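Local coordinates for putative transcriptional regulator, IclR family (Arthrobacter aurescens, PDB 3OBF), which probably regulates transcription by binding DNA as an IclR-family factor, this chain being its C-terminal, effector-binding-type domain, at residues Tyr56-Leu60 / Ser84-Thr88; Glu120-Ser126 / Val139-Lys145. All coordinates share one frame. Residue numbers count along the deposited sequence, not the author numbering.

Contact 1. Residues Tyr56-Leu60 / Ser84-Thr88; sequences YNEAL and SITLT
Ala59 turns its CB toward the opposing loop and packs against Ile85 and Leu87, with Ala59 CB 3.7 Å from Ile85 CG2 and 3.9 Å from Leu87 CB. Leu60 extends this apolar strip, its CG 4.1 Å from CD1 of Leu87, whose t,p rotamer brings that methyl within range. Beyond Tyr56, which ends strand 55-56, neither segment is regular strand, but the touching parts, Asn57-Leu60 and Ser84-Leu87, run nearly the same way, 21° apart, and Ile85 to Leu87 are extended (psi 129°, 140° and 137°). The register pairs Asn57 with Ile85, Glu58 with Thr86 and Ala59 with Leu87 (CA-CA 5.0, 4.7 and 5.5 Å). Thr86 makes both backbone bonds: its N donates to Asn57 O at 2.9 Å, and its O accepts from Ala59 N at 2.8 Å. Extended at psi 131°, Glu58 sits between these bonds; Ala59 then turns to helical angles (-51/-39). The chi1 p rotamer of Asn57 lets its ND2 donate to Ser84 O at 2.8 Å. Water 1 joins the two loops again, donating to Thr86 O (3.2 Å) and accepting from Leu60 N (2.9 Å). Leu80 of helix 73-82 touches Ala59, Ile85 and Leu87. Thr86 bonding to both neighbours of Glu58 is the pattern of a parallel beta bridge, isolated here because Glu58-Thr86 is the single bridged pair; it closes the excursion through helices 62-69 and 73-82 in the IclR C-terminal domain.

Contact 2. Residues Glu120-Ser126 / Val139-Lys145; sequences EEVGVAS and VLIPAPK
Seven backbone hydrogen bonds join Glu120-Ser126 to Val139-Lys145. Three antiparallel hydrogen-bonded pairs supply six of them: Val122 N to Ala143 O 2.9 Å and Ala143 N to Val122 O 3.1 Å; Val124 N to Ile141 O 3.1 Å and Ile141 N to Val124 O 2.9 Å; Ser126 N to Val139 O and Val139 N to Ser126 O, both 2.9 Å. The seventh, Lys145 N to Glu120 O at 3.0 Å, extends the pattern past the end of the strands. The extended strands 121-126 and 139-144 approach to 4.6 Å between axes, their N-to-C directions 161° apart and so antiparallel. The non-hydrogen-bonded pairs are Glu121-Pro144, Gly123-Pro142 and Ala125-Leu140 (CA-CA 4.6, 4.4 and 4.3 Å). Both prolines therefore sit where the pairing asks no N-H of them, and supplementary CA-H...O contacts include Ala125 CA to Val139 O at 3.0 Å and Gly123 CA to Ile141 O at 3.3 Å. On one face lie Val122, Val124, Ser126, Val139, Ile141 and Ala143, where Val124 CG2 meets Ile141 CB at 3.9 Å. On the other, Leu140 in its t,p rotamer brings CD1 to 4.3 Å from Ala125 CB. Val122 CG2 also touches Lys145 CG at 3.9 Å, while the lysine makes a cation-pi contact with Phe114. This beta hairpin lies inside the antiparallel sheet, between strands 24-29 and 111-114; Val139 and Ile141 pack on helix 3-20, and Val122 and Ser126 on helix 150-170.

In the fold
Contact 1 closes before contact 2 opens along the chain, and both belong to the single IclR C-terminal domain. Their centres are 16 Å apart and their nearest atoms about 5 Å, so they do not touch directly. Contact 2 is a buried hairpin within the main sheet, whereas contact 1 is a partly buried loop pairing 13 Å from the chain centre, at and just after edge strand 55-56. Intermediate residues connect them: Ser62, just beyond 56-60, hydrogen-bonds to Gly123 O, and Ala50 touches both Tyr56 and Pro142. Contact 1 closes the excursion through helices 62-69 and 73-82, and contact 2 lies within the antiparallel sheet, whose helical packing is consistent with the family's GAF-like fold.

Contact 1. Residues Tyr56-Leu60 / Ser84-Thr88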
ATOM      1  N   TYR A  56      -6.408   4.007   7.052  1.00 30.12           N
ATOM      2  CA  TYR A  56      -7.113   3.929   5.767  1.00 29.20           C
ATOM      3  C   TYR A  56      -8.033   2.707   5.759  1.00 28.74           C
ATOM      4  O   TYR A  56      -7.585   1.602   6.059  1.00 27.67           O
ATOM      5  CB  TYR A  56      -6.097   3.877   4.602  1.00 29.13           C
ATOM      6  CG  TYR A  56      -5.222   5.112   4.546  1.00 29.65           C
ATOM      7  CD1 TYR A  56      -5.613   6.246   3.814  1.00 29.31           C
ATOM      8  CD2 TYR A  56      -4.025   5.158   5.275  1.00 30.30           C
ATOM      9  CE1 TYR A  56      -4.823   7.401   3.799  1.00 31.86           C
ATOM     10  CE2 TYR A  56      -3.227   6.296   5.283  1.00 33.14           C
ATOM     11  CZ  TYR A  56      -3.631   7.412   4.547  1.00 33.99           C
ATOM     12  OH  TYR A  56      -2.824   8.509   4.564  1.00 36.66           O
ATOM     13  N   ASN A  57      -9.315   2.900   5.434  1.00 29.14           N
ATOM     14  CA  ASN A  57     -10.220   1.735   5.303  1.00 30.22           C
ATOM     15  C   ASN A  57     -11.061   1.711   4.009  1.00 30.68           C
ATOM     16  O   ASN A  57     -12.088   1.020   3.939  1.00 30.21           O
ATOM     17  CB  ASN A  57     -11.105   1.556   6.539  1.00 30.82           C
ATOM     18  CG  ASN A  57     -12.246   2.536   6.570  1.00 33.39           C
ATOM     19  OD1 ASN A  57     -12.103   3.656   6.144  1.00 34.63           O
ATOM     20  ND2 ASN A  57     -13.394   2.104   7.053  1.00 38.97           N
ATOM     21  N   GLU A  58     -10.610   2.444   2.989  1.00 30.40           N
ATOM     22  CA  GLU A  58     -11.242   2.407   1.665  1.00 30.54           C
ATOM     23  C   GLU A  58     -10.579   1.300   0.876  1.00 29.61           C
ATOM     24  O   GLU A  58      -9.343   1.188   0.807  1.00 28.09           O
ATOM     25  CB  GLU A  58     -11.071   3.747   0.941  1.00 32.03           C
ATOM     26  CG  GLU A  58     -11.809   4.892   1.703  1.00 37.15           C
ATOM     27  CD  GLU A  58     -11.490   6.285   1.190  1.00 44.49           C
ATOM     28  OE1 GLU A  58     -12.176   6.745   0.259  1.00 48.14           O
ATOM     29  OE2 GLU A  58     -10.570   6.947   1.742  1.00 49.66           O
ATOM     30  N   ALA A  59     -11.423   0.472   0.296  1.00 29.45           N
ATOM     31  CA  ALA A  59     -11.002  -0.671  -0.493  1.00 29.16           C
ATOM     32  C   ALA A  59      -9.979  -0.283  -1.557  1.00 29.76           C
ATOM     33  O   ALA A  59      -9.002  -1.000  -1.790  1.00 29.25           O
ATOM     34  CB  ALA A  59     -12.222  -1.371  -1.103  1.00 28.25           C
ATOM     35  N   LEU A  60     -10.184   0.873  -2.173  1.00 31.16           N
ATOM     36  CA  LEU A  60      -9.376   1.238  -3.336  1.00 32.08           C
ATOM     37  C   LEU A  60      -8.034   1.867  -2.974  1.00 31.28           C
ATOM     38  O   LEU A  60      -7.180   2.061  -3.836  1.00 31.75           O
ATOM     39  CB  LEU A  60     -10.189   2.050  -4.340  1.00 33.30           C
ATOM     40  CG  LEU A  60     -11.263   1.227  -5.078  1.00 35.37           C
ATOM     41  CD1 LEU A  60     -12.009   2.063  -6.117  1.00 36.79           C
ATOM     42  CD2 LEU A  60     -10.657  -0.016  -5.779  1.00 37.93           C
ATOM     43  N   SER A  84     -16.936  -2.515   6.969  1.00 34.64           N
ATOM     44  CA  SER A  84     -15.649  -2.234   7.638  1.00 35.46           C
ATOM     45  C   SER A  84     -14.654  -1.623   6.674  1.00 34.83           C
ATOM     46  O   SER A  84     -13.953  -0.689   7.018  1.00 35.93           O
ATOM     47  CB  SER A  84     -15.023  -3.500   8.232  1.00 34.77           C
ATOM     48  OG  SER A  84     -15.877  -3.976   9.224  1.00 36.92           O
ATOM     49  N   ILE A  85     -14.557  -2.209   5.491  1.00 34.23           N
ATOM     50  CA  ILE A  85     -13.762  -1.638   4.401  1.00 33.65           C
ATOM     51  C   ILE A  85     -14.782  -1.083   3.396  1.00 34.05           C
ATOM     52  O   ILE A  85     -15.715  -1.791   3.058  1.00 33.42           O
ATOM     53  CB  ILE A  85     -12.844  -2.709   3.771  1.00 32.87           C
ATOM     54  CG1 ILE A  85     -11.807  -3.215   4.797  1.00 33.10           C
ATOM     55  CG2 ILE A  85     -12.163  -2.196   2.551  1.00 31.83           C
ATOM     56  CD1 ILE A  85     -10.806  -2.183   5.270  1.00 32.12           C
ATOM     57  N   THR A  86     -14.642   0.185   2.980  1.00 35.28           N
ATOM     58  CA  THR A  86     -15.672   0.824   2.160  1.00 37.43           C
ATOM     59  C   THR A  86     -15.339   0.754   0.683  1.00 39.22           C
ATOM     60  O   THR A  86     -14.169   0.897   0.265  1.00 38.72           O
ATOM     61  CB  THR A  86     -15.991   2.290   2.572  1.00 37.61           C
ATOM     62  OG1 THR A  86     -14.846   3.102   2.342  1.00 37.23           O
ATOM     63  CG2 THR A  86     -16.428   2.384   4.065  1.00 36.71           C
ATOM     64  N   LEU A  87     -16.385   0.513  -0.098  1.00 42.00           N
ATOM     65  CA  LEU A  87     -16.271   0.376  -1.549  1.00 45.14           C
ATOM     66  C   LEU A  87     -17.580   0.827  -2.191  1.00 48.21           C
ATOM     67  O   LEU A  87     -18.650   0.479  -1.688  1.00 48.21           O
ATOM     68  CB  LEU A  87     -15.978  -1.084  -1.936  1.00 44.27           C
ATOM     69  CG  LEU A  87     -15.911  -1.397  -3.437  1.00 44.17           C
ATOM     70  CD1 LEU A  87     -14.712  -0.669  -4.068  1.00 42.85           C
ATOM     71  CD2 LEU A  87     -15.802  -2.894  -3.686  1.00 43.65           C
ATOM     72  N   THR A  88     -17.492   1.599  -3.278  1.00 51.77           N
ATOM     73  CA  THR A  88     -18.685   2.109  -3.972  1.00 56.02           C
ATOM     74  C   THR A  88     -19.485   1.009  -4.644  1.00 58.55           C
ATOM     75  O   THR A  88     -18.954   0.288  -5.495  1.00 59.44           O
ATOM     76  CB  THR A  88     -18.335   3.120  -5.061  1.00 56.10           C
ATOM     77  OG1 THR A  88     -17.734   4.258  -4.450  1.00 56.94           O
ATOM     78  CG2 THR A  88     -19.608   3.581  -5.802  1.00 57.72           C
TER
HETATM   79  O   HOH W   1     -12.587   2.452  -1.993  1.00 35.27           O

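Contact 2. Residues Glu120-Ser126 / Val139-Lys145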
ATOM      1  N   GLU A 120      -7.817  13.956  -6.132  1.00 57.74           N
ATOM      2  CA  GLU A 120      -6.548  14.695  -6.101  1.00 57.02           C
ATOM      3  C   GLU A 120      -5.385  13.898  -5.451  1.00 54.70           C
ATOM      4  O   GLU A 120      -4.331  14.461  -5.127  1.00 54.38           O
ATOM      5  CB  GLU A 120      -6.742  16.071  -5.421  1.00 58.22           C
ATOM      6  CG  GLU A 120      -6.772  16.022  -3.869  1.00 60.79           C
ATOM      7  CD  GLU A 120      -7.057  17.378  -3.207  1.00 64.28           C
ATOM      8  OE1 GLU A 120      -8.086  18.028  -3.550  1.00 64.75           O
ATOM      9  OE2 GLU A 120      -6.251  17.778  -2.330  1.00 65.05           O
ATOM     10  N   GLU A 121      -5.578  12.596  -5.241  1.00 52.08           N
ATOM     11  CA  GLU A 121      -4.490  11.782  -4.696  1.00 49.17           C
ATOM     12  C   GLU A 121      -4.323  10.483  -5.454  1.00 45.92           C
ATOM     13  O   GLU A 121      -5.284   9.874  -5.904  1.00 45.74           O
ATOM     14  CB  GLU A 121      -4.692  11.448  -3.213  1.00 50.12           C
ATOM     15  CG  GLU A 121      -5.220  12.553  -2.303  1.00 52.84           C
ATOM     16  CD  GLU A 121      -5.583  12.003  -0.912  1.00 56.19           C
ATOM     17  OE1 GLU A 121      -5.888  10.783  -0.780  1.00 57.13           O
ATOM     18  OE2 GLU A 121      -5.553  12.790   0.056  1.00 58.73           O
ATOM     19  N   VAL A 122      -3.084  10.048  -5.535  1.00 42.21           N
ATOM     20  CA  VAL A 122      -2.707   8.822  -6.206  1.00 38.66           C
ATOM     21  C   VAL A 122      -1.926   7.976  -5.182  1.00 36.12           C
ATOM     22  O   VAL A 122      -1.452   8.515  -4.187  1.00 35.27           O
ATOM     23  CB  VAL A 122      -1.860   9.217  -7.409  1.00 38.77           C
ATOM     24  CG1 VAL A 122      -0.688   8.308  -7.642  1.00 38.98           C
ATOM     25  CG2 VAL A 122      -2.721   9.400  -8.633  1.00 38.92           C
ATOM     26  N   GLY A 123      -1.800   6.668  -5.412  1.00 33.63           N
ATOM     27  CA  GLY A 123      -0.982   5.819  -4.569  1.00 30.48           C
ATOM     28  C   GLY A 123      -0.579   4.504  -5.196  1.00 29.26           C
ATOM     29  O   GLY A 123      -1.333   3.904  -5.981  1.00 29.79           O
ATOM     30  N   VAL A 124       0.620   4.052  -4.865  1.00 26.62           N
ATOM     31  CA  VAL A 124       0.997   2.683  -5.128  1.00 26.19           C
ATOM     32  C   VAL A 124       1.518   2.072  -3.832  1.00 25.30           C
ATOM     33  O   VAL A 124       2.111   2.764  -3.032  1.00 26.01           O
ATOM     34  CB  VAL A 124       2.098   2.565  -6.227  1.00 26.16           C
ATOM     35  CG1 VAL A 124       1.565   3.006  -7.627  1.00 24.27           C
ATOM     36  CG2 VAL A 124       3.365   3.353  -5.819  1.00 25.74           C
ATOM     37  N   ALA A 125       1.315   0.776  -3.639  1.00 24.73           N
ATOM     38  CA  ALA A 125       1.791   0.090  -2.443  1.00 23.71           C
ATOM     39  C   ALA A 125       2.229  -1.348  -2.783  1.00 23.25           C
ATOM     40  O   ALA A 125       1.651  -1.978  -3.684  1.00 24.16           O
ATOM     41  CB  ALA A 125       0.707   0.086  -1.378  1.00 22.10           C
ATOM     42  N   SER A 126       3.170  -1.860  -2.014  1.00 21.74           N
ATOM     43  CA  SER A 126       3.745  -3.200  -2.218  1.00 23.21           C
ATOM     44  C   SER A 126       3.910  -3.949  -0.890  1.00 22.32           C
ATOM     45  O   SER A 126       4.125  -3.318   0.134  1.00 23.00           O
ATOM     46  CB  SER A 126       5.114  -3.097  -2.896  1.00 23.69           C
ATOM     47  OG  SER A 126       4.960  -2.497  -4.180  1.00 27.38           O
ATOM     48  N   VAL A 139       4.879  -1.137   1.814  1.00 24.15           N
ATOM     49  CA  VAL A 139       5.420   0.188   1.523  1.00 23.94           C
ATOM     50  C   VAL A 139       4.427   0.956   0.638  1.00 23.90           C
ATOM     51  O   VAL A 139       3.909   0.394  -0.336  1.00 23.52           O
ATOM     52  CB  VAL A 139       6.784   0.061   0.834  1.00 24.21           C
ATOM     53  CG1 VAL A 139       7.318   1.484   0.379  1.00 23.99           C
ATOM     54  CG2 VAL A 139       7.785  -0.680   1.780  1.00 23.51           C
ATOM     55  N   LEU A 140       4.150   2.210   1.001  1.00 23.48           N
ATOM     56  CA  LEU A 140       3.222   3.065   0.279  1.00 23.74           C
ATOM     57  C   LEU A 140       3.951   4.313  -0.257  1.00 23.98           C
ATOM     58  O   LEU A 140       4.751   4.924   0.459  1.00 22.76           O
ATOM     59  CB  LEU A 140       2.065   3.487   1.203  1.00 24.35           C
ATOM     60  CG  LEU A 140       1.080   4.615   0.796  1.00 25.25           C
ATOM     61  CD1 LEU A 140       0.238   4.216  -0.414  1.00 25.58           C
ATOM     62  CD2 LEU A 140       0.161   5.098   1.987  1.00 25.32           C
ATOM     63  N   ILE A 141       3.674   4.664  -1.519  1.00 24.35           N
ATOM     64  CA  ILE A 141       4.047   5.950  -2.059  1.00 24.58           C
ATOM     65  C   ILE A 141       2.744   6.674  -2.381  1.00 26.11           C
ATOM     66  O   ILE A 141       2.076   6.351  -3.377  1.00 26.55           O
ATOM     67  CB  ILE A 141       4.957   5.868  -3.344  1.00 25.08           C
ATOM     68  CG1 ILE A 141       6.251   5.059  -3.092  1.00 23.59           C
ATOM     69  CG2 ILE A 141       5.301   7.310  -3.832  1.00 23.75           C
ATOM     70  CD1 ILE A 141       7.118   4.849  -4.367  1.00 24.70           C
ATOM     71  N   PRO A 142       2.342   7.626  -1.524  1.00 26.95           N
ATOM     72  CA  PRO A 142       1.226   8.502  -1.916  1.00 28.19           C
ATOM     73  C   PRO A 142       1.740   9.761  -2.622  1.00 29.76           C
ATOM     74  O   PRO A 142       2.837  10.202  -2.332  1.00 30.91           O
ATOM     75  CB  PRO A 142       0.606   8.861  -0.580  1.00 28.04           C
ATOM     76  CG  PRO A 142       1.881   8.878   0.433  1.00 27.51           C
ATOM     77  CD  PRO A 142       2.916   7.980  -0.206  1.00 26.76           C
ATOM     78  N   ALA A 143       0.973  10.332  -3.542  1.00 32.20           N
ATOM     79  CA  ALA A 143       1.394  11.545  -4.264  1.00 34.33           C
ATOM     80  C   ALA A 143       0.163  12.365  -4.738  1.00 36.71           C
ATOM     81  O   ALA A 143      -0.938  11.807  -4.873  1.00 36.61           O
ATOM     82  CB  ALA A 143       2.287  11.171  -5.449  1.00 33.36           C
ATOM     83  N   PRO A 144       0.330  13.685  -4.959  1.00 38.91           N
ATOM     84  CA  PRO A 144      -0.849  14.415  -5.497  1.00 41.16           C
ATOM     85  C   PRO A 144      -1.092  14.089  -6.974  1.00 43.26           C
ATOM     86  O   PRO A 144      -0.126  14.028  -7.762  1.00 42.52           O
ATOM     87  CB  PRO A 144      -0.498  15.893  -5.306  1.00 41.49           C
ATOM     88  CG  PRO A 144       0.970  15.937  -4.897  1.00 40.62           C
ATOM     89  CD  PRO A 144       1.378  14.581  -4.426  1.00 38.84           C
ATOM     90  N   LYS A 145      -2.364  13.848  -7.326  1.00 45.57           N
ATOM     91  CA  LYS A 145      -2.718  13.468  -8.692  1.00 48.41           C
ATOM     92  C   LYS A 145      -2.233  14.458  -9.748  1.00 49.89           C
ATOM     93  O   LYS A 145      -1.761  14.032 -10.794  1.00 49.42           O
ATOM     94  CB  LYS A 145      -4.218  13.196  -8.869  1.00 48.95           C
ATOM     95  CG  LYS A 145      -4.541  12.456 -10.188  1.00 50.38           C
ATOM     96  CD  LYS A 145      -5.812  11.595 -10.083  1.00 52.20           C
ATOM     97  CE  LYS A 145      -6.323  11.160 -11.449  1.00 54.82           C
ATOM     98  NZ  LYS A 145      -7.835  11.160 -11.527  1.00 57.05           N
TER